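Local coordinates for chitinase (Jonesia denitrificans, PDB 5VG0), which probably degrades chitin as a multidomain enzyme, of which this chain is the copper-binding lytic polysaccharide monooxygenase domain, at residues A[1-5]-A[30-34]; A[40-44]-A[133-137]; A[78-84]-A[122-128]. All coordinates share one frame. Where two conformers were deposited one is given. Residue numbers count along the deposited sequence, not the author numbering.

Contact 1: residues A[1-5]-A[30-34]. With CU (copper (II) ion), chain C; PER (peroxide ion), chain D.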
loop_
_atom_site.group_PDB
_atom_site.type_symbol
_atom_site.label_atom_id
_atom_site.label_comp_id
_atom_site.label_asym_id
_atom_site.label_seq_id
_atom_site.Cartn_x
_atom_site.Cartn_y
_atom_site.Cartn_z
ATOM N N HIS A 1 10.030 -0.589 7.111
ATOM C CA HIS A 1 9.672 -1.620 6.142
ATOM C C HIS A 1 8.374 -2.291 6.545
ATOM O O HIS A 1 8.159 -2.593 7.721
ATOM C CB HIS A 1 10.796 -2.639 6.007
ATOM C CG HIS A 1 11.943 -2.130 5.202
ATOM N ND1 HIS A 1 12.528 -0.913 5.444
ATOM C CD2 HIS A 1 12.591 -2.646 4.135
ATOM C CE1 HIS A 1 13.505 -0.709 4.581
ATOM N NE2 HIS A 1 13.560 -1.748 3.773
ATOM N N GLY A 2 7.507 -2.524 5.571
ATOM C CA GLY A 2 6.227 -3.158 5.822
ATOM C C GLY A 2 5.360 -3.043 4.596
ATOM O O GLY A 2 5.685 -2.330 3.644
ATOM N N TRP A 3 4.248 -3.763 4.615
ATOM C CA TRP A 3 3.349 -3.776 3.465
ATOM C C TRP A 3 1.932 -4.119 3.917
ATOM O O TRP A 3 1.710 -4.619 5.021
ATOM C CB TRP A 3 3.840 -4.698 2.345
ATOM C CG TRP A 3 3.680 -6.162 2.532
ATOM C CD1 TRP A 3 2.774 -6.939 1.894
ATOM C CD2 TRP A 3 4.467 -7.054 3.339
ATOM N NE1 TRP A 3 2.928 -8.253 2.243
ATOM C CE2 TRP A 3 3.964 -8.355 3.131
ATOM C CE3 TRP A 3 5.542 -6.880 4.205
ATOM C CZ2 TRP A 3 4.488 -9.475 3.773
ATOM C CZ3 TRP A 3 6.073 -7.989 4.835
ATOM C CH2 TRP A 3 5.544 -9.271 4.621
ATOM N N VAL A 4 0.981 -3.858 3.032
ATOM C CA VAL A 4 -0.428 -4.122 3.284
ATOM C C VAL A 4 -0.754 -5.540 2.842
ATOM O O VAL A 4 -0.570 -5.901 1.673
ATOM C CB VAL A 4 -1.316 -3.103 2.563
ATOM C CG1 VAL A 4 -2.775 -3.452 2.734
ATOM C CG2 VAL A 4 -1.046 -1.698 3.078
ATOM N N THR A 5 -1.252 -6.338 3.772
ATOM C CA THR A 5 -1.535 -7.738 3.509
ATOM C C THR A 5 -3.005 -8.021 3.223
ATOM O O THR A 5 -3.304 -9.039 2.605
ATOM C CB THR A 5 -1.074 -8.602 4.679
ATOM O OG1 THR A 5 -1.784 -8.206 5.845
ATOM C CG2 THR A 5 0.426 -8.459 4.932
ATOM N N PRO A 30 8.511 -7.832 -0.349
ATOM C CA PRO A 30 7.356 -6.942 -0.471
ATOM C C PRO A 30 7.386 -5.771 0.484
ATOM O O PRO A 30 6.711 -4.776 0.216
ATOM C CB PRO A 30 6.174 -7.872 -0.179
ATOM C CG PRO A 30 6.756 -8.977 0.645
ATOM C CD PRO A 30 8.114 -9.185 0.069
ATOM N N GLN A 31 8.151 -5.871 1.570
ATOM C CA GLN A 31 8.231 -4.859 2.605
ATOM C C GLN A 31 9.052 -3.644 2.194
ATOM O O GLN A 31 9.105 -2.685 2.963
ATOM C CB GLN A 31 8.846 -5.474 3.872
ATOM C CG GLN A 31 10.334 -5.874 3.777
ATOM C CD GLN A 31 10.589 -7.278 3.241
ATOM O OE1 GLN A 31 9.722 -7.913 2.656
ATOM N NE2 GLN A 31 11.804 -7.754 3.441
ATOM N N SER A 32 9.696 -3.665 1.020
ATOM C CA SER A 32 10.793 -2.752 0.730
ATOM C C SER A 32 10.454 -1.632 -0.247
ATOM O O SER A 32 11.380 -1.027 -0.795
ATOM C CB SER A 32 11.989 -3.541 0.222
ATOM O OG SER A 32 12.381 -4.452 1.231
ATOM N N VAL A 33 9.176 -1.313 -0.462
ATOM C CA VAL A 33 8.830 -0.306 -1.460
ATOM C C VAL A 33 8.934 1.077 -0.830
ATOM O O VAL A 33 7.939 1.715 -0.478
ATOM C CB VAL A 33 7.471 -0.571 -2.117
ATOM C CG1 VAL A 33 7.252 0.406 -3.261
ATOM C CG2 VAL A 33 7.401 -2.015 -2.629
ATOM N N GLU A 34 10.170 1.525 -0.715
ATOM C CA GLU A 34 10.563 2.745 -0.037
ATOM C C GLU A 34 11.015 3.752 -1.081
ATOM O O GLU A 34 11.777 3.410 -1.989
ATOM C CB GLU A 34 11.739 2.425 0.893
ATOM C CG GLU A 34 12.180 3.560 1.765
ATOM C CD GLU A 34 13.292 3.179 2.688
ATOM O OE1 GLU A 34 14.055 2.257 2.363
ATOM O OE2 GLU A 34 13.390 3.795 3.761
HETATM CU CU CU C . 12.063 0.157 7.075
HETATM O O1 PER D . 13.198 1.789 6.276
HETATM O O2 PER D . 13.832 0.663 7.006
HETATM O O HOH W 1 6.401 -2.153 0.820
HETATM O O HOH W 2 14.080 -0.891 8.001
#

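Contact 2: residues A[40-44]-A[133-137]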
loop_
_atom_site.group_PDB
_atom_site.type_symbol
_atom_site.label_atom_id
_atom_site.label_comp_id
_atom_site.label_asym_id
_atom_site.label_seq_id
_atom_site.Cartn_x
_atom_site.Cartn_y
_atom_site.Cartn_z
ATOM N N THR A 40 2.737 9.784 -5.728
ATOM C CA THR A 40 1.407 9.176 -5.745
ATOM C C THR A 40 1.353 7.971 -6.668
ATOM O O THR A 40 0.292 7.638 -7.182
ATOM C CB THR A 40 0.318 10.191 -6.084
ATOM O OG1 THR A 40 0.660 10.845 -7.305
ATOM C CG2 THR A 40 0.193 11.249 -4.982
ATOM N N THR A 41 2.476 7.302 -6.874
ATOM C CA THR A 41 2.542 6.098 -7.684
ATOM C C THR A 41 2.726 4.878 -6.789
ATOM O O THR A 41 3.175 4.975 -5.644
ATOM C CB THR A 41 3.703 6.188 -8.672
ATOM O OG1 THR A 41 4.897 6.435 -7.937
ATOM C CG2 THR A 41 3.449 7.293 -9.688
ATOM N N CYS A 42 2.424 3.713 -7.362
ATOM C CA CYS A 42 2.442 2.465 -6.614
ATOM C C CYS A 42 3.846 2.025 -6.230
ATOM O O CYS A 42 4.010 1.326 -5.225
ATOM C CB CYS A 42 1.766 1.375 -7.445
ATOM S SG CYS A 42 0.036 1.694 -7.795
ATOM N N SER A 43 4.866 2.405 -6.997
ATOM C CA SER A 43 6.254 2.117 -6.653
ATOM C C SER A 43 6.919 3.252 -5.895
ATOM O O SER A 43 8.082 3.117 -5.494
ATOM C CB SER A 43 7.066 1.890 -7.917
ATOM O OG SER A 43 7.179 3.109 -8.630
ATOM N N GLY A 44 6.237 4.388 -5.750
ATOM C CA GLY A 44 6.846 5.586 -5.226
ATOM C C GLY A 44 7.924 6.170 -6.109
ATOM O O GLY A 44 8.585 7.131 -5.698
ATOM N N PHE A 133 6.671 4.573 2.413
ATOM C CA PHE A 133 6.425 3.273 1.822
ATOM C C PHE A 133 5.106 3.316 1.070
ATOM O O PHE A 133 4.134 3.907 1.531
ATOM C CB PHE A 133 6.422 2.163 2.888
ATOM C CG PHE A 133 7.771 1.945 3.472
ATOM C CD1 PHE A 133 8.273 2.790 4.441
ATOM C CD2 PHE A 133 8.580 0.925 3.002
ATOM C CE1 PHE A 133 9.555 2.624 4.924
ATOM C CE2 PHE A 133 9.850 0.763 3.490
ATOM C CZ PHE A 133 10.344 1.626 4.440
ATOM N N TYR A 134 5.076 2.679 -0.096
ATOM C CA TYR A 134 4.009 2.845 -1.073
ATOM C C TYR A 134 3.358 1.499 -1.359
ATOM O O TYR A 134 4.029 0.562 -1.783
ATOM C CB TYR A 134 4.581 3.445 -2.352
ATOM C CG TYR A 134 5.052 4.874 -2.176
ATOM C CD1 TYR A 134 6.318 5.170 -1.671
ATOM C CD2 TYR A 134 4.211 5.936 -2.482
ATOM C CE1 TYR A 134 6.723 6.493 -1.491
ATOM C CE2 TYR A 134 4.619 7.244 -2.315
ATOM C CZ TYR A 134 5.866 7.520 -1.816
ATOM O OH TYR A 134 6.214 8.844 -1.667
ATOM N N ASN A 135 2.039 1.426 -1.174
ATOM C CA ASN A 135 1.282 0.194 -1.370
ATOM C C ASN A 135 -0.004 0.480 -2.132
ATOM O O ASN A 135 -0.879 1.180 -1.611
ATOM C CB ASN A 135 0.878 -0.453 -0.039
ATOM C CG ASN A 135 2.020 -1.211 0.655
ATOM O OD1 ASN A 135 1.981 -2.423 0.734
ATOM N ND2 ASN A 135 3.024 -0.504 1.124
ATOM N N CYS A 136 -0.150 -0.091 -3.322
ATOM C CA CYS A 136 -1.405 -0.029 -4.062
ATOM C C CYS A 136 -2.221 -1.293 -3.867
ATOM O O CYS A 136 -1.685 -2.398 -3.923
ATOM C CB CYS A 136 -1.127 0.142 -5.546
ATOM S SG CYS A 136 -0.772 1.837 -5.946
ATOM N N MET A 137 -3.528 -1.115 -3.730
ATOM C CA MET A 137 -4.492 -2.202 -3.601
ATOM C C MET A 137 -5.565 -1.997 -4.662
ATOM O O MET A 137 -6.231 -0.958 -4.684
ATOM C CB MET A 137 -5.167 -2.210 -2.225
ATOM C CG MET A 137 -4.324 -2.674 -1.046
ATOM S SD MET A 137 -2.865 -1.702 -0.616
ATOM C CE MET A 137 -3.641 -0.164 -0.163
HETATM O O HOH W 3 2.223 -0.905 -4.686
#

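Contact 3: residues A[78-84]-A[122-128]. With CU (copper (II) ion), chain C; PER (peroxide ion), chain D.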
loop_
_atom_site.group_PDB
_atom_site.type_symbol
_atom_site.label_atom_id
_atom_site.label_comp_id
_atom_site.label_asym_id
_atom_site.label_seq_id
_atom_site.Cartn_x
_atom_site.Cartn_y
_atom_site.Cartn_z
ATOM N N HIS A 78 8.996 1.771 12.090
ATOM C CA HIS A 78 9.609 3.084 12.243
ATOM C C HIS A 78 8.649 4.074 12.871
ATOM O O HIS A 78 7.440 4.032 12.653
ATOM C CB HIS A 78 9.990 3.617 10.877
ATOM C CG HIS A 78 10.839 2.674 10.116
ATOM N ND1 HIS A 78 12.034 2.188 10.603
ATOM C CD2 HIS A 78 10.642 2.080 8.924
ATOM C CE1 HIS A 78 12.549 1.353 9.725
ATOM N NE2 HIS A 78 11.725 1.278 8.701
ATOM N N ASN A 79 9.209 5.026 13.609
ATOM C CA ASN A 79 8.411 6.151 14.064
ATOM C C ASN A 79 7.746 6.803 12.863
ATOM O O ASN A 79 8.366 6.976 11.811
ATOM C CB ASN A 79 9.280 7.152 14.818
ATOM C CG ASN A 79 9.747 6.603 16.143
ATOM O OD1 ASN A 79 10.634 5.755 16.178
ATOM N ND2 ASN A 79 9.132 7.040 17.227
ATOM N N THR A 80 6.472 7.130 13.024
ATOM C CA THR A 80 5.600 7.456 11.907
ATOM C C THR A 80 4.942 8.805 12.131
ATOM O O THR A 80 4.502 9.123 13.239
ATOM C CB THR A 80 4.520 6.378 11.807
ATOM O OG1 THR A 80 5.129 5.123 11.525
ATOM C CG2 THR A 80 3.509 6.672 10.739
ATOM N N SER A 81 4.839 9.580 11.054
ATOM C CA SER A 81 4.035 10.794 11.083
ATOM C C SER A 81 2.597 10.430 10.751
ATOM O O SER A 81 1.776 10.285 11.654
ATOM C CB SER A 81 4.614 11.858 10.157
ATOM O OG SER A 81 4.785 11.329 8.869
ATOM N N THR A 82 2.281 10.230 9.481
ATOM C CA THR A 82 0.934 9.885 9.054
ATOM C C THR A 82 0.925 8.668 8.143
ATOM O O THR A 82 1.898 8.352 7.461
ATOM C CB THR A 82 0.257 11.043 8.315
ATOM O OG1 THR A 82 1.058 11.427 7.208
ATOM C CG2 THR A 82 0.002 12.223 9.223
ATOM N N TRP A 83 -0.240 8.040 8.137
ATOM C CA TRP A 83 -0.648 7.058 7.144
ATOM C C TRP A 83 -1.684 7.757 6.274
ATOM O O TRP A 83 -2.711 8.211 6.779
ATOM C CB TRP A 83 -1.281 5.843 7.825
ATOM C CG TRP A 83 -0.473 5.246 8.933
ATOM C CD1 TRP A 83 -0.461 5.632 10.236
ATOM C CD2 TRP A 83 0.428 4.153 8.821
ATOM N NE1 TRP A 83 0.393 4.848 10.946
ATOM C CE2 TRP A 83 0.957 3.924 10.102
ATOM C CE3 TRP A 83 0.836 3.336 7.760
ATOM C CZ2 TRP A 83 1.884 2.927 10.346
ATOM C CZ3 TRP A 83 1.745 2.340 8.011
ATOM C CH2 TRP A 83 2.266 2.148 9.285
ATOM N N GLU A 84 -1.422 7.862 4.985
ATOM C CA GLU A 84 -2.313 8.541 4.059
ATOM C C GLU A 84 -2.877 7.528 3.080
ATOM O O GLU A 84 -2.140 6.728 2.516
ATOM C CB GLU A 84 -1.572 9.629 3.285
ATOM C CG GLU A 84 -1.100 10.778 4.161
ATOM C CD GLU A 84 -0.263 11.761 3.392
ATOM O OE1 GLU A 84 0.786 11.359 2.871
ATOM O OE2 GLU A 84 -0.686 12.933 3.297
ATOM N N ALA A 122 -1.825 3.455 -0.328
ATOM C CA ALA A 122 -1.470 3.699 1.057
ATOM C C ALA A 122 -0.037 4.189 1.081
ATOM O O ALA A 122 0.855 3.521 0.573
ATOM C CB ALA A 122 -1.633 2.432 1.884
ATOM N N ARG A 123 0.169 5.355 1.679
ATOM C CA ARG A 123 1.476 5.982 1.798
ATOM C C ARG A 123 1.798 6.094 3.282
ATOM O O ARG A 123 1.101 6.795 4.018
ATOM C CB ARG A 123 1.440 7.340 1.111
ATOM C CG ARG A 123 2.755 8.015 0.980
ATOM C CD ARG A 123 2.658 9.140 -0.059
ATOM N NE ARG A 123 2.007 10.321 0.479
ATOM C CZ ARG A 123 1.889 11.472 -0.171
ATOM N NH1 ARG A 123 2.305 11.591 -1.424
ATOM N NH2 ARG A 123 1.348 12.515 0.433
ATOM N N TRP A 124 2.831 5.394 3.703
ATOM C CA TRP A 124 3.281 5.374 5.094
ATOM C C TRP A 124 4.471 6.317 5.212
ATOM O O TRP A 124 5.545 6.033 4.679
ATOM C CB TRP A 124 3.690 3.947 5.466
ATOM C CG TRP A 124 4.383 3.807 6.782
ATOM C CD1 TRP A 124 4.339 4.650 7.843
ATOM C CD2 TRP A 124 5.227 2.717 7.169
ATOM N NE1 TRP A 124 5.114 4.162 8.860
ATOM C CE2 TRP A 124 5.668 2.973 8.474
ATOM C CE3 TRP A 124 5.648 1.551 6.541
ATOM C CZ2 TRP A 124 6.512 2.104 9.166
ATOM C CZ3 TRP A 124 6.486 0.691 7.230
ATOM C CH2 TRP A 124 6.909 0.972 8.524
ATOM N N ASN A 125 4.285 7.441 5.899
ATOM C CA ASN A 125 5.325 8.452 6.033
ATOM C C ASN A 125 6.129 8.230 7.311
ATOM O O ASN A 125 5.579 8.193 8.414
ATOM C CB ASN A 125 4.689 9.835 6.046
ATOM C CG ASN A 125 4.004 10.159 4.755
ATOM O OD1 ASN A 125 4.615 10.147 3.694
ATOM N ND2 ASN A 125 2.734 10.428 4.830
ATOM N N VAL A 126 7.430 8.102 7.165
ATOM C CA VAL A 126 8.328 7.881 8.288
ATOM C C VAL A 126 8.723 9.239 8.869
ATOM O O VAL A 126 9.068 10.162 8.133
ATOM C CB VAL A 126 9.555 7.082 7.817
ATOM C CG1 VAL A 126 10.578 6.935 8.933
ATOM C CG2 VAL A 126 9.093 5.707 7.291
ATOM N N SER A 127 8.670 9.382 10.193
ATOM C CA SER A 127 8.785 10.707 10.796
ATOM C C SER A 127 10.206 11.227 10.879
ATOM O O SER A 127 10.391 12.440 11.008
ATOM C CB SER A 127 8.151 10.725 12.176
ATOM O OG SER A 127 8.846 9.883 13.035
ATOM N N ASN A 128 11.207 10.353 10.809
ATOM C CA ASN A 128 12.600 10.738 11.015
ATOM C C ASN A 128 13.492 10.460 9.811
ATOM O O ASN A 128 14.723 10.530 9.934
ATOM C CB ASN A 128 13.178 10.042 12.257
ATOM C CG ASN A 128 12.905 8.525 12.282
ATOM O OD1 ASN A 128 12.616 7.908 11.256
ATOM N ND2 ASN A 128 13.001 7.924 13.474
HETATM CU CU CU C . 12.063 0.157 7.075
HETATM O O1 PER D . 13.198 1.789 6.276
HETATM O O2 PER D . 13.832 0.663 7.006
HETATM O O HOH W 4 12.219 4.875 13.606
HETATM O O HOH W 2 14.080 -0.891 8.001
#

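Contact 1: residues A[1-5]-A[30-34]
The loop at 30-34 runs beside the start of strand 2-6 and meets it one residue at a time. P30 comes first: its CG lies over one face of the W3 indole, 3.9 Å from the six-membered ring centroid and 13° off the normal, a CH-pi contact that suits a rigid, apolar pyrrolidine ring. P30 O does not bond the strand directly; water 1 donates to it (2.7 Å) and to G2 O (2.9 Å), and accepts from V33 N (3.2 Å). Next, Q31 O receives the one direct hydrogen bond, from G2 N at 3.1 Å, while Q31 CB packs 3.6 Å from W3 CE3. G2 is almost fully extended (phi 169°, psi 170°), a conformation open mainly to a residue without a side chain. S32 brings OG to 3.4 Å from H1 CD2, at the imidazole edge; this hydroxyl is hydrogen-bonded to E29. V33 centres an inverse gamma turn, its branched side chain pointing away from 1-5 and touching I26, L52 and Y134. After that bend, E34 turns back towards the N-terminus, with OE1 3.7 Å from H1 CE1 and OE2 3.2 Å from peroxide O1. H1 grips copper through N (2.2 Å) and ND1 (2.0 Å), two arms of the histidine brace that H78 completes. Because one arm is the terminal amine, the metal site depends on histidine being the first residue, and the loop that borders it also places a carboxylate beside the peroxide, consistent with the second-sphere role of glutamate in related monooxygenases.

Contact 2: residues A[40-44]-A[133-137]
A disulfide bridge and a glycine-on-aromatic contact join the loop between strands 34-36 and 62-64 to strand 131-141 of the larger sheet, in the interior of the domain. The covalent link is C42 SG to C136 SG, 2.0 Å long, with a chi3 of -86° close to the relaxed value for a disulfide. From T41 to G44 the loop makes a type I turn, closed by G44 N donating to T41 O at 3.1 Å, and this turn lies across the Y134 ring. G44 CA sits over the face, 3.6 Å from the ring centroid and 11° off its normal, a CH-pi contact. Two things fit glycine to this place: phi is positive (66°), and an ideal CB would fall only 2.4 Å from Y134 CD1. T41 O also approaches Y134 CD2 at 3.5 Å, while Y134 OH is hydrogen-bonded to P36 O and A39 N, which precede the turn. No direct hydrogen bond joins the two segments; water 3 bridges them instead, donating to C42 O and accepting from C136 N, both at 2.9 Å. S43 faces away, its OG held by D53 and the amide of G45. Along the strand, Y134 and C136 point towards the loop, whereas F133, N135 and M137 point away; F133 lines the peroxide pocket and meets the H1 ring edge-to-face, and N135 accepts from V4 N. The disulfide thus ties the 40-44 loop to strand 131-141 of the immunoglobulin-like beta-sandwich, the fold of lytic polysaccharide monooxygenases.

Contact 3: residues A[78-84]-A[122-128]
Backbone bonds between E84 and R123 run both ways, E84 N to R123 O (2.9 Å) and R123 N to E84 O (2.8 Å), followed by N125 N to T82 O at 3.0 Å. A beta bulge then shifts the antiparallel register by one before S81 N donates to N125 O (3.1 Å) and S127 N to N79 O (2.9 Å). Among side chains, E84 OE1 is heavily used: R123 NE (2.9 Å) and NH2 (2.8 Å) form a salt bridge with it, and N125 ND2 donates to it at 2.9 Å. That same ND2 reaches T82 OG1 (3.1 Å), a good use of an amide with two protons. R123 NH1 bonds A39 O, and N79 ND2 bonds G99 O. T80 OG1 both gives and takes, donating to H78 O and accepting from W124 NE1, each at 2.8 Å, so the buried indole NH is satisfied; W83 NE1 finds Q97. The flat indoles of W83 and W124 make an offset stack, centroids 3.8 Å apart. H78, which follows on in this aromatic cluster, holds copper through NE2 at 2.0 Å. Strand 80-87 lies between 90-96 and 118-126, which in turn pairs with 131-141; W83 and W124 face L74 of strand 68-74 in the other sheet.

Along the chain contact 1 closes first; contact 2 then opens, and contact 3 falls wholly between its two segments. Their centres lie 10 to 13 Å apart within one domain. Contacts 2 and 3 share the larger sheet, where strands 118-126 and 131-141 follow each other and pair, F133 N with W124 O at 2.9 Å. Contact 1 brings strand 2-6 of the smaller sheet against them, V4 N meeting N135 OD1 at 2.9 Å, while its 30-34 segment joins the larger sheet, V33 O meeting Y134 N at 3.0 Å. H1 from contact 1 and H78 from contact 3 bind one copper, with F133 from contact 2 beside the peroxide, so the site sits where the beginnings of strands from both sheets meet.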